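Local coordinates for protein probable transcriptional regulator (Pseudomonas aeruginosa, PDB 2NNN) that probably acts as a MarR-family winged-helix transcriptional regulator that binds DNA as a dimer, at residues A42-L47 against R103-A108; V72-D77 against I82-D87; G48-C53 against G59-M64. All blocks are in the same frame, centred on the assembly; numbering follows the deposited sequence.

Contact 1: residues A42-L47 against R103-A108; sequences AALVRL and RAELEA
V45 and L106 mark the closest backbone approach of two helical segments, 42-47 and 103-108, whose axes come within 10.0 Å and run at 109° to each other. The side chains meet through carbon atoms, and no hydrogen bond crosses. L106 touches both V45 and L44. Its CD1 meets V45 CG2 at 3.6 Å, and the two side chains cross at about a right angle. Its CB lies 4.0 Å from CD2 of L44. That same L44 methyl also rests over the helix backbone, 3.8 Å from L106 N, and touches the aliphatic part of E105 at CG (3.9 Å). L44 gets there because its CG is anti to the backbone N (chi1 -165°), which carries the branch out toward helix 100-121. The contact joins helix 38-50 of the winged-helix domain to the long helix that follows the wing. L98 of strand 93-98 also packs on L106. E105 reaches the loops as well, touching N34, L36 and L81. The second subunit also touches helix 38-50. L9 of that subunit packs on A42 and V45, and its D10 forms a salt bridge with R46.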
ATOM      1  N   ALA A  42      -0.110   2.944  14.126  1.00 32.49           N
ATOM      2  CA  ALA A  42      -1.548   2.643  14.104  1.00 32.53           C
ATOM      3  C   ALA A  42      -1.954   1.748  15.275  1.00 32.70           C
ATOM      4  O   ALA A  42      -2.946   2.029  15.952  1.00 32.84           O
ATOM      5  CB  ALA A  42      -1.940   1.980  12.780  1.00 32.04           C
ATOM      6  N   ALA A  43      -1.199   0.670  15.487  1.00 32.87           N
ATOM      7  CA  ALA A  43      -1.419  -0.226  16.629  1.00 33.66           C
ATOM      8  C   ALA A  43      -1.221   0.500  17.945  1.00 34.22           C
ATOM      9  O   ALA A  43      -1.976   0.285  18.866  1.00 34.91           O
ATOM     10  CB  ALA A  43      -0.508  -1.424  16.563  1.00 33.42           C
ATOM     11  N   LEU A  44      -0.215   1.366  18.026  1.00 34.94           N
ATOM     12  CA  LEU A  44       0.030   2.155  19.249  1.00 35.36           C
ATOM     13  C   LEU A  44      -1.154   3.091  19.528  1.00 35.36           C
ATOM     14  O   LEU A  44      -1.686   3.121  20.641  1.00 35.64           O
ATOM     15  CB  LEU A  44       1.309   2.990  19.105  1.00 34.72           C
ATOM     16  CG  LEU A  44       1.886   3.588  20.377  1.00 35.41           C
ATOM     17  CD1 LEU A  44       2.801   2.567  21.075  1.00 37.67           C
ATOM     18  CD2 LEU A  44       2.647   4.875  20.071  1.00 35.64           C
ATOM     19  N   VAL A  45      -1.543   3.856  18.507  1.00 35.14           N
ATOM     20  CA  VAL A  45      -2.706   4.728  18.590  1.00 34.93           C
ATOM     21  C   VAL A  45      -3.944   3.940  19.033  1.00 35.78           C
ATOM     22  O   VAL A  45      -4.589   4.325  20.000  1.00 35.83           O
ATOM     23  CB  VAL A  45      -2.940   5.501  17.259  1.00 34.66           C
ATOM     24  CG1 VAL A  45      -4.228   6.311  17.300  1.00 32.16           C
ATOM     25  CG2 VAL A  45      -1.747   6.417  16.972  1.00 33.49           C
ATOM     26  N   ARG A  46      -4.236   2.829  18.357  1.00 36.59           N
ATOM     27  CA  ARG A  46      -5.422   2.033  18.664  1.00 37.79           C
ATOM     28  C   ARG A  46      -5.449   1.481  20.097  1.00 38.81           C
ATOM     29  O   ARG A  46      -6.482   1.562  20.761  1.00 39.03           O
ATOM     30  CB  ARG A  46      -5.620   0.907  17.644  1.00 37.76           C
ATOM     31  CG  ARG A  46      -6.973   0.200  17.742  1.00 37.07           C
ATOM     32  CD  ARG A  46      -8.109   1.120  17.335  1.00 38.19           C
ATOM     33  NE  ARG A  46      -8.303   1.132  15.886  1.00 40.76           N
ATOM     34  CZ  ARG A  46      -9.041   2.024  15.226  1.00 41.07           C
ATOM     35  NH1 ARG A  46      -9.649   3.014  15.863  1.00 40.89           N
ATOM     36  NH2 ARG A  46      -9.158   1.934  13.914  1.00 41.63           N
ATOM     37  N   LEU A  47      -4.325   0.936  20.571  1.00 39.81           N
ATOM     38  CA  LEU A  47      -4.188   0.522  21.972  1.00 41.01           C
ATOM     39  C   LEU A  47      -4.408   1.657  22.976  1.00 42.23           C
ATOM     40  O   LEU A  47      -4.746   1.402  24.137  1.00 42.95           O
ATOM     41  CB  LEU A  47      -2.817  -0.090  22.225  1.00 40.65           C
ATOM     42  CG  LEU A  47      -2.532  -1.524  21.791  1.00 41.66           C
ATOM     43  CD1 LEU A  47      -1.071  -1.828  22.035  1.00 42.79           C
ATOM     44  CD2 LEU A  47      -3.427  -2.547  22.498  1.00 40.11           C
ATOM     45  N   ARG A 103       2.648   4.965  26.280  1.00 44.08           N
ATOM     46  CA  ARG A 103       1.723   6.097  26.375  1.00 44.10           C
ATOM     47  C   ARG A 103       2.440   7.447  26.139  1.00 43.36           C
ATOM     48  O   ARG A 103       1.903   8.353  25.495  1.00 42.90           O
ATOM     49  CB  ARG A 103       1.000   6.097  27.727  1.00 44.47           C
ATOM     50  CG  ARG A 103       0.214   7.380  28.030  1.00 47.39           C
ATOM     51  CD  ARG A 103      -0.960   7.577  27.060  1.00 52.20           C
ATOM     52  NE  ARG A 103      -1.900   6.456  27.171  1.00 56.09           N
ATOM     53  CZ  ARG A 103      -3.043   6.331  26.495  1.00 56.74           C
ATOM     54  NH1 ARG A 103      -3.436   7.265  25.626  1.00 55.03           N
ATOM     55  NH2 ARG A 103      -3.795   5.253  26.708  1.00 57.06           N
ATOM     56  N   ALA A 104       3.651   7.570  26.676  1.00 42.38           N
ATOM     57  CA  ALA A 104       4.435   8.786  26.525  1.00 41.26           C
ATOM     58  C   ALA A 104       4.868   8.963  25.057  1.00 40.55           C
ATOM     59  O   ALA A 104       4.891  10.081  24.538  1.00 39.24           O
ATOM     60  CB  ALA A 104       5.637   8.761  27.469  1.00 41.11           C
ATOM     61  N   GLU A 105       5.175   7.833  24.408  1.00 39.99           N
ATOM     62  CA  GLU A 105       5.539   7.764  22.981  1.00 39.26           C
ATOM     63  C   GLU A 105       4.411   8.278  22.093  1.00 38.70           C
ATOM     64  O   GLU A 105       4.639   9.056  21.171  1.00 38.45           O
ATOM     65  CB  GLU A 105       5.813   6.316  22.614  1.00 39.39           C
ATOM     66  CG  GLU A 105       6.221   6.080  21.186  1.00 40.60           C
ATOM     67  CD  GLU A 105       7.723   6.072  21.008  1.00 42.68           C
ATOM     68  OE1 GLU A 105       8.454   6.435  21.951  1.00 42.91           O
ATOM     69  OE2 GLU A 105       8.175   5.698  19.913  1.00 44.65           O
ATOM     70  N   LEU A 106       3.197   7.810  22.379  1.00 38.07           N
ATOM     71  CA  LEU A 106       1.986   8.258  21.700  1.00 37.32           C
ATOM     72  C   LEU A 106       1.839   9.776  21.779  1.00 37.18           C
ATOM     73  O   LEU A 106       1.754  10.437  20.749  1.00 36.75           O
ATOM     74  CB  LEU A 106       0.753   7.544  22.285  1.00 37.03           C
ATOM     75  CG  LEU A 106      -0.639   7.783  21.682  1.00 37.39           C
ATOM     76  CD1 LEU A 106      -0.618   7.569  20.152  1.00 35.97           C
ATOM     77  CD2 LEU A 106      -1.712   6.878  22.354  1.00 36.93           C
ATOM     78  N   GLU A 107       1.835  10.326  22.998  1.00 37.11           N
ATOM     79  CA  GLU A 107       1.729  11.784  23.203  1.00 37.33           C
ATOM     80  C   GLU A 107       2.852  12.581  22.529  1.00 35.84           C
ATOM     81  O   GLU A 107       2.616  13.662  21.994  1.00 36.03           O
ATOM     82  CB  GLU A 107       1.659  12.137  24.696  1.00 37.72           C
ATOM     83  CG  GLU A 107       0.651  11.298  25.504  1.00 42.33           C
ATOM     84  CD  GLU A 107      -0.747  11.237  24.883  1.00 48.65           C
ATOM     85  OE1 GLU A 107      -1.295  12.298  24.478  1.00 51.64           O
ATOM     86  OE2 GLU A 107      -1.305  10.118  24.812  1.00 51.08           O
ATOM     87  N   ALA A 108       4.069  12.043  22.573  1.00 34.40           N
ATOM     88  CA  ALA A 108       5.248  12.693  21.989  1.00 33.19           C
ATOM     89  C   ALA A 108       5.197  12.636  20.462  1.00 32.97           C
ATOM     90  O   ALA A 108       5.842  13.437  19.796  1.00 32.43           O
ATOM     91  CB  ALA A 108       6.530  12.055  22.509  1.00 32.31           C
TER

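Contact 2: residues V72-D77 against I82-D87; sequences VVERLD and IQRSAD
Helix 66-78 leads into the wing strand 82-87 of a winged helix-turn-helix domain, and D77 and I82 lie nearest each other across the contact, with CA atoms 5.3 Å apart. I82 makes most of the apolar contacts. Its CD1 lies 3.7 Å from D77 CB and 3.9 Å from V73 CG1. Its CG2 branch goes to L76, 4.1 Å from CB of that residue. CG1 of I82 sits between the backbone N and the carbonyl carbon (chi1 58°). This turns CG1 toward D77, and CD1 beyond it reaches V73. Further along the strand, R84 reaches back to the helix with its chain extended from CG to NE. NH1 of R84 gives a hydrogen bond to OD2 of D77 at 2.6 Å, part of a salt bridge. The bond is bent, with an N-H...O angle of 145°. The acceptor lies in the guanidinium plane, but the donor comes from well above the carboxylate plane. The two planes stand 69° apart. CD1 of I82 packs against one face of the guanidinium, off its centre. By comparison with MarR relatives, helix 66-78 is probably the recognition helix, with strands 82-87 and 93-98 as the wing. NH2 of R84 rests 3.6 Å from V73 CG1 and 3.8 Å from CG of E74. The E74 carboxylate is not in contact with R84, since OE2 stays 4.9 Å from NH2. It may still attract the guanidinium weakly, and it also has a long, weak ion pair with K70. L47 of helix 38-50 also packs on I82. V73 also touches V96 of the partner strand and L58 of helix 55-61.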
ATOM      1  N   VAL A  72       4.061  -6.692  14.707  1.00 43.21           N
ATOM      2  CA  VAL A  72       4.009  -5.291  15.076  1.00 43.05           C
ATOM      3  C   VAL A  72       4.058  -5.171  16.605  1.00 43.67           C
ATOM      4  O   VAL A  72       4.851  -4.387  17.142  1.00 43.75           O
ATOM      5  CB  VAL A  72       2.758  -4.582  14.494  1.00 42.94           C
ATOM      6  CG1 VAL A  72       2.392  -3.345  15.315  1.00 41.47           C
ATOM      7  CG2 VAL A  72       2.978  -4.234  13.041  1.00 41.45           C
ATOM      8  N   VAL A  73       3.226  -5.955  17.299  1.00 44.10           N
ATOM      9  CA  VAL A  73       3.175  -5.913  18.765  1.00 44.55           C
ATOM     10  C   VAL A  73       4.505  -6.366  19.384  1.00 45.21           C
ATOM     11  O   VAL A  73       4.954  -5.798  20.377  1.00 44.85           O
ATOM     12  CB  VAL A  73       1.981  -6.719  19.339  1.00 44.42           C
ATOM     13  CG1 VAL A  73       2.112  -6.899  20.853  1.00 43.95           C
ATOM     14  CG2 VAL A  73       0.670  -6.027  19.024  1.00 43.80           C
ATOM     15  N   GLU A  74       5.139  -7.364  18.779  1.00 46.22           N
ATOM     16  CA  GLU A  74       6.450  -7.820  19.246  1.00 47.92           C
ATOM     17  C   GLU A  74       7.547  -6.766  19.071  1.00 48.04           C
ATOM     18  O   GLU A  74       8.350  -6.562  19.978  1.00 48.34           O
ATOM     19  CB  GLU A  74       6.835  -9.159  18.609  1.00 47.59           C
ATOM     20  CG  GLU A  74       6.101 -10.341  19.241  1.00 49.23           C
ATOM     21  CD  GLU A  74       6.179 -11.631  18.423  1.00 50.22           C
ATOM     22  OE1 GLU A  74       6.926 -11.668  17.414  1.00 52.97           O
ATOM     23  OE2 GLU A  74       5.490 -12.619  18.796  1.00 53.89           O
ATOM     24  N   ARG A  75       7.560  -6.082  17.927  1.00 48.70           N
ATOM     25  CA  ARG A  75       8.489  -4.973  17.698  1.00 49.61           C
ATOM     26  C   ARG A  75       8.199  -3.771  18.599  1.00 49.12           C
ATOM     27  O   ARG A  75       9.114  -3.090  19.043  1.00 49.53           O
ATOM     28  CB  ARG A  75       8.507  -4.563  16.227  1.00 49.42           C
ATOM     29  CG  ARG A  75       9.165  -5.608  15.322  1.00 51.45           C
ATOM     30  CD  ARG A  75       9.019  -5.270  13.844  1.00 52.18           C
ATOM     31  NE  ARG A  75       7.613  -5.204  13.426  1.00 58.23           N
ATOM     32  CZ  ARG A  75       7.196  -4.730  12.253  1.00 59.87           C
ATOM     33  NH1 ARG A  75       8.069  -4.263  11.361  1.00 61.97           N
ATOM     34  NH2 ARG A  75       5.903  -4.708  11.973  1.00 60.55           N
ATOM     35  N   LEU A  76       6.923  -3.526  18.873  1.00 49.11           N
ATOM     36  CA  LEU A  76       6.500  -2.531  19.852  1.00 48.73           C
ATOM     37  C   LEU A  76       6.930  -2.948  21.274  1.00 49.27           C
ATOM     38  O   LEU A  76       7.149  -2.098  22.143  1.00 49.06           O
ATOM     39  CB  LEU A  76       4.981  -2.371  19.774  1.00 48.74           C
ATOM     40  CG  LEU A  76       4.290  -1.030  19.484  1.00 48.20           C
ATOM     41  CD1 LEU A  76       4.994  -0.214  18.417  1.00 46.94           C
ATOM     42  CD2 LEU A  76       2.830  -1.254  19.098  1.00 47.70           C
ATOM     43  N   ASP A  77       7.060  -4.259  21.497  1.00 50.03           N
ATOM     44  CA  ASP A  77       7.465  -4.804  22.796  1.00 50.35           C
ATOM     45  C   ASP A  77       8.957  -4.623  23.031  1.00 50.49           C
ATOM     46  O   ASP A  77       9.369  -4.105  24.064  1.00 50.19           O
ATOM     47  CB  ASP A  77       7.090  -6.282  22.909  1.00 50.49           C
ATOM     48  CG  ASP A  77       7.203  -6.810  24.338  1.00 51.67           C
ATOM     49  OD1 ASP A  77       7.313  -5.988  25.278  1.00 52.05           O
ATOM     50  OD2 ASP A  77       7.185  -8.049  24.522  1.00 52.03           O
ATOM     51  N   ILE A  82       4.684  -1.726  25.030  1.00 45.06           N
ATOM     52  CA  ILE A  82       3.457  -2.447  25.381  1.00 45.53           C
ATOM     53  C   ILE A  82       3.619  -3.278  26.648  1.00 46.08           C
ATOM     54  O   ILE A  82       4.747  -3.619  27.050  1.00 45.94           O
ATOM     55  CB  ILE A  82       2.903  -3.344  24.208  1.00 45.74           C
ATOM     56  CG1 ILE A  82       3.928  -4.379  23.734  1.00 45.79           C
ATOM     57  CG2 ILE A  82       2.428  -2.501  23.030  1.00 44.95           C
ATOM     58  CD1 ILE A  82       3.637  -5.780  24.209  1.00 46.60           C
ATOM     59  N   GLN A  83       2.483  -3.574  27.281  1.00 46.41           N
ATOM     60  CA  GLN A  83       2.417  -4.541  28.371  1.00 46.58           C
ATOM     61  C   GLN A  83       1.331  -5.592  28.090  1.00 46.79           C
ATOM     62  O   GLN A  83       0.262  -5.296  27.528  1.00 46.18           O
ATOM     63  CB  GLN A  83       2.235  -3.853  29.741  1.00 46.77           C
ATOM     64  CG  GLN A  83       0.898  -3.133  29.963  1.00 47.39           C
ATOM     65  CD  GLN A  83       0.911  -2.055  31.070  1.00 47.50           C
ATOM     66  OE1 GLN A  83      -0.123  -1.424  31.322  1.00 48.69           O
ATOM     67  NE2 GLN A  83       2.070  -1.836  31.719  1.00 47.47           N
ATOM     68  N   ARG A  84       1.642  -6.830  28.457  1.00 46.94           N
ATOM     69  CA  ARG A  84       0.699  -7.924  28.338  1.00 46.97           C
ATOM     70  C   ARG A  84       0.204  -8.339  29.723  1.00 46.92           C
ATOM     71  O   ARG A  84       0.897  -8.167  30.735  1.00 46.71           O
ATOM     72  CB  ARG A  84       1.329  -9.103  27.598  1.00 47.17           C
ATOM     73  CG  ARG A  84       1.737  -8.818  26.147  1.00 47.71           C
ATOM     74  CD  ARG A  84       2.369 -10.055  25.553  1.00 48.61           C
ATOM     75  NE  ARG A  84       2.703  -9.957  24.131  1.00 49.30           N
ATOM     76  CZ  ARG A  84       3.885  -9.563  23.666  1.00 50.70           C
ATOM     77  NH1 ARG A  84       4.844  -9.188  24.504  1.00 51.31           N
ATOM     78  NH2 ARG A  84       4.109  -9.528  22.357  1.00 52.13           N
ATOM     79  N   SER A  85      -1.013  -8.867  29.761  1.00 46.72           N
ATOM     80  CA  SER A  85      -1.629  -9.296  31.005  1.00 46.38           C
ATOM     81  C   SER A  85      -2.827 -10.178  30.690  1.00 46.01           C
ATOM     82  O   SER A  85      -3.508  -9.955  29.694  1.00 45.88           O
ATOM     83  CB  SER A  85      -2.061  -8.086  31.851  1.00 46.41           C
ATOM     84  OG  SER A  85      -3.138  -7.394  31.242  1.00 46.69           O
ATOM     85  N   ALA A  86      -3.065 -11.166  31.550  1.00 45.52           N
ATOM     86  CA  ALA A  86      -4.138 -12.150  31.409  1.00 45.36           C
ATOM     87  C   ALA A  86      -5.518 -11.537  31.199  1.00 45.29           C
ATOM     88  O   ALA A  86      -5.898 -10.581  31.873  1.00 45.03           O
ATOM     89  CB  ALA A  86      -4.161 -13.081  32.640  1.00 45.37           C
ATOM     90  N   ASP A  87      -6.261 -12.098  30.252  1.00 45.36           N
ATOM     91  CA  ASP A  87      -7.663 -11.753  30.079  1.00 45.64           C
ATOM     92  C   ASP A  87      -8.395 -12.239  31.330  1.00 46.03           C
ATOM     93  O   ASP A  87      -8.317 -13.422  31.659  1.00 45.88           O
ATOM     94  CB  ASP A  87      -8.211 -12.410  28.806  1.00 45.46           C
ATOM     95  CG  ASP A  87      -9.645 -12.004  28.486  1.00 46.09           C
ATOM     96  OD1 ASP A  87     -10.344 -11.425  29.339  1.00 47.02           O
ATOM     97  OD2 ASP A  87     -10.090 -12.285  27.357  1.00 47.86           O
TER

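Contact 3: residues G48-C53 against G59-M64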
ATOM      1  N   GLY A  48      -4.184   2.900  22.545  1.00 43.09           N
ATOM      2  CA  GLY A  48      -4.474   4.062  23.367  1.00 44.14           C
ATOM      3  C   GLY A  48      -5.955   4.344  23.446  1.00 45.24           C
ATOM      4  O   GLY A  48      -6.443   4.769  24.480  1.00 45.37           O
ATOM      5  N   GLU A  49      -6.672   4.114  22.347  1.00 46.40           N
ATOM      6  CA  GLU A  49      -8.135   4.242  22.321  1.00 47.78           C
ATOM      7  C   GLU A  49      -8.826   3.175  23.170  1.00 47.74           C
ATOM      8  O   GLU A  49      -9.734   3.472  23.943  1.00 48.18           O
ATOM      9  CB  GLU A  49      -8.670   4.137  20.890  1.00 47.39           C
ATOM     10  CG  GLU A  49      -8.252   5.272  19.978  1.00 49.29           C
ATOM     11  CD  GLU A  49      -8.804   5.124  18.559  1.00 49.32           C
ATOM     12  OE1 GLU A  49      -9.961   4.667  18.440  1.00 51.19           O
ATOM     13  OE2 GLU A  49      -8.089   5.482  17.577  1.00 50.19           O
ATOM     14  N   THR A  50      -8.375   1.937  23.023  1.00 48.05           N
ATOM     15  CA  THR A  50      -9.104   0.770  23.508  1.00 48.37           C
ATOM     16  C   THR A  50      -8.813   0.403  24.953  1.00 48.52           C
ATOM     17  O   THR A  50      -9.695  -0.072  25.667  1.00 49.36           O
ATOM     18  CB  THR A  50      -8.771  -0.469  22.653  1.00 48.29           C
ATOM     19  OG1 THR A  50      -7.352  -0.633  22.609  1.00 47.97           O
ATOM     20  CG2 THR A  50      -9.308  -0.317  21.239  1.00 48.04           C
ATOM     21  N   GLY A  51      -7.577   0.616  25.385  1.00 48.43           N
ATOM     22  CA  GLY A  51      -7.114   0.027  26.629  1.00 47.77           C
ATOM     23  C   GLY A  51      -6.815  -1.429  26.312  1.00 47.34           C
ATOM     24  O   GLY A  51      -6.692  -1.787  25.130  1.00 47.44           O
ATOM     25  N   PRO A  52      -6.694  -2.274  27.354  1.00 46.74           N
ATOM     26  CA  PRO A  52      -6.399  -3.702  27.168  1.00 46.22           C
ATOM     27  C   PRO A  52      -7.364  -4.410  26.194  1.00 45.64           C
ATOM     28  O   PRO A  52      -8.585  -4.263  26.284  1.00 45.35           O
ATOM     29  CB  PRO A  52      -6.474  -4.281  28.593  1.00 46.19           C
ATOM     30  CG  PRO A  52      -7.084  -3.210  29.435  1.00 46.16           C
ATOM     31  CD  PRO A  52      -6.807  -1.915  28.780  1.00 46.58           C
ATOM     32  N   CYS A  53      -6.780  -5.171  25.274  1.00 45.41           N
ATOM     33  CA  CYS A  53      -7.446  -5.647  24.073  1.00 44.79           C
ATOM     34  C   CYS A  53      -6.719  -6.905  23.652  1.00 44.18           C
ATOM     35  O   CYS A  53      -5.498  -6.970  23.765  1.00 44.24           O
ATOM     36  CB  CYS A  53      -7.308  -4.593  22.957  1.00 45.38           C
ATOM     37  SG  CYS A  53      -8.606  -4.616  21.690  1.00 45.98           S
ATOM     38  N   GLY A  59      -5.693  -6.452  15.893  1.00 37.96           N
ATOM     39  CA  GLY A  59      -5.433  -6.663  14.492  1.00 38.37           C
ATOM     40  C   GLY A  59      -6.628  -6.303  13.652  1.00 38.46           C
ATOM     41  O   GLY A  59      -6.491  -5.586  12.667  1.00 38.55           O
ATOM     42  N   ARG A  60      -7.798  -6.779  14.066  1.00 38.51           N
ATOM     43  CA  ARG A  60      -9.045  -6.572  13.331  1.00 39.39           C
ATOM     44  C   ARG A  60      -9.597  -5.138  13.398  1.00 39.14           C
ATOM     45  O   ARG A  60     -10.565  -4.817  12.704  1.00 39.74           O
ATOM     46  CB  ARG A  60     -10.109  -7.582  13.790  1.00 39.45           C
ATOM     47  CG  ARG A  60      -9.739  -9.046  13.510  1.00 41.05           C
ATOM     48  CD  ARG A  60     -10.642 -10.026  14.256  1.00 41.32           C
ATOM     49  NE  ARG A  60     -11.806 -10.367  13.441  1.00 48.21           N
ATOM     50  CZ  ARG A  60     -13.015  -9.844  13.613  1.00 50.97           C
ATOM     51  NH1 ARG A  60     -13.211  -8.970  14.593  1.00 54.03           N
ATOM     52  NH2 ARG A  60     -14.029 -10.201  12.823  1.00 49.80           N
ATOM     53  N   LEU A  61      -8.997  -4.289  14.235  1.00 38.86           N
ATOM     54  CA  LEU A  61      -9.398  -2.886  14.340  1.00 38.02           C
ATOM     55  C   LEU A  61      -8.411  -1.987  13.615  1.00 37.87           C
ATOM     56  O   LEU A  61      -8.655  -0.780  13.476  1.00 38.09           O
ATOM     57  CB  LEU A  61      -9.504  -2.447  15.798  1.00 37.75           C
ATOM     58  CG  LEU A  61     -10.655  -2.998  16.658  1.00 38.09           C
ATOM     59  CD1 LEU A  61     -10.260  -3.040  18.148  1.00 34.77           C
ATOM     60  CD2 LEU A  61     -11.918  -2.176  16.451  1.00 36.24           C
ATOM     61  N   THR A  62      -7.302  -2.572  13.158  1.00 36.99           N
ATOM     62  CA  THR A  62      -6.265  -1.823  12.423  1.00 36.52           C
ATOM     63  C   THR A  62      -5.937  -2.455  11.064  1.00 36.27           C
ATOM     64  O   THR A  62      -4.848  -2.236  10.539  1.00 35.76           O
ATOM     65  CB  THR A  62      -4.967  -1.706  13.222  1.00 36.07           C
ATOM     66  OG1 THR A  62      -4.504  -3.018  13.553  1.00 36.31           O
ATOM     67  CG2 THR A  62      -5.179  -0.923  14.492  1.00 36.04           C
ATOM     68  N   ALA A  63      -6.895  -3.218  10.520  1.00 36.06           N
ATOM     69  CA  ALA A  63      -6.782  -3.966   9.260  1.00 35.94           C
ATOM     70  C   ALA A  63      -5.512  -4.819   9.172  1.00 36.36           C
ATOM     71  O   ALA A  63      -4.811  -4.822   8.165  1.00 36.01           O
ATOM     72  CB  ALA A  63      -6.915  -3.030   8.065  1.00 35.79           C
HETATM   73  N   MSE A  64      -5.232  -5.554  10.234  1.00 37.06           N
HETATM   74  CA  MSE A  64      -4.037  -6.362  10.297  1.00 39.24           C
HETATM   75  C   MSE A  64      -4.293  -7.815  10.659  1.00 39.32           C
HETATM   76  O   MSE A  64      -5.058  -8.142  11.573  1.00 39.86           O
HETATM   77  CB  MSE A  64      -2.999  -5.758  11.253  1.00 38.58           C
HETATM   78  CG  MSE A  64      -2.120  -4.714  10.585  1.00 39.53           C
HETATM   79 SE   MSE A  64      -0.730  -3.990  11.729  1.00 43.37          SE
HETATM   80  CE  MSE A  64      -1.586  -2.426  12.509  1.00 36.13           C
TER
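The carbonyl oxygen of G59 accepts two backbone bonds, from N of selenomethionine M64 at 2.7 Å and from T62 N at 3.2 Å. This turn lies in the helix-turn-helix, between helix 55-61 and helix 66-78, the latter being the likely recognition helix by comparison with MarR relatives. The two donors reach G59 O from opposite faces of the carbonyl plane. The bond from M64, five residues on, draws the chain back on itself, with A63 at positive phi just before it. Segment 48-53 belongs to the preceding turn, which leads from helix 38-50 to helix 55-61. G51 leaves the helix there with positive phi. The two segments meet lightly and only through apolar atoms, burying 70 Å² in all. L61 makes the whole contact from its side. Its CG is anti to the carbonyl carbon (chi1 -70°), and CD1 is the branch that does the touching. T50 and C53 each point their CB toward segment 59-64. The C53 backbone also bonds to V96 of strand 93-98, so the 48-53 turn is tied to the wing strand. The second subunit binds the 59-64 turn. R18 of that subunit gives a hydrogen bond to T62 O, and its Q22 gives one to A63 O. T62 OG1 is hydrogen-bonded to L58 O in its own chain. At the tip of L61, CD1 lies 4.2 Å from both T50 CG2 and C53 SG.

In the fold
Contacts 1 and 3 both use helix 38-50, which the second subunit also touches. Contact 2 lies farther from the chain centre, and no other protein chain reaches its segments. All three are partly buried. Contact 1 is apolar packing between helices. Contact 2 pairs a buried isoleucine with a salt bridge between partly exposed side chains. Contact 3 is slight, with an exposed leucine, and its polar bonds run within a turn, to strand 93-98, to R46 and to the second subunit. L47 CD1 packs on I82 CG2 at 3.7 Å, joining contacts 1 and 2. R46 NH2 probably bonds to L61 O at 2.8 Å, joining contacts 1 and 3. V72 packs on M64 between contacts 2 and 3.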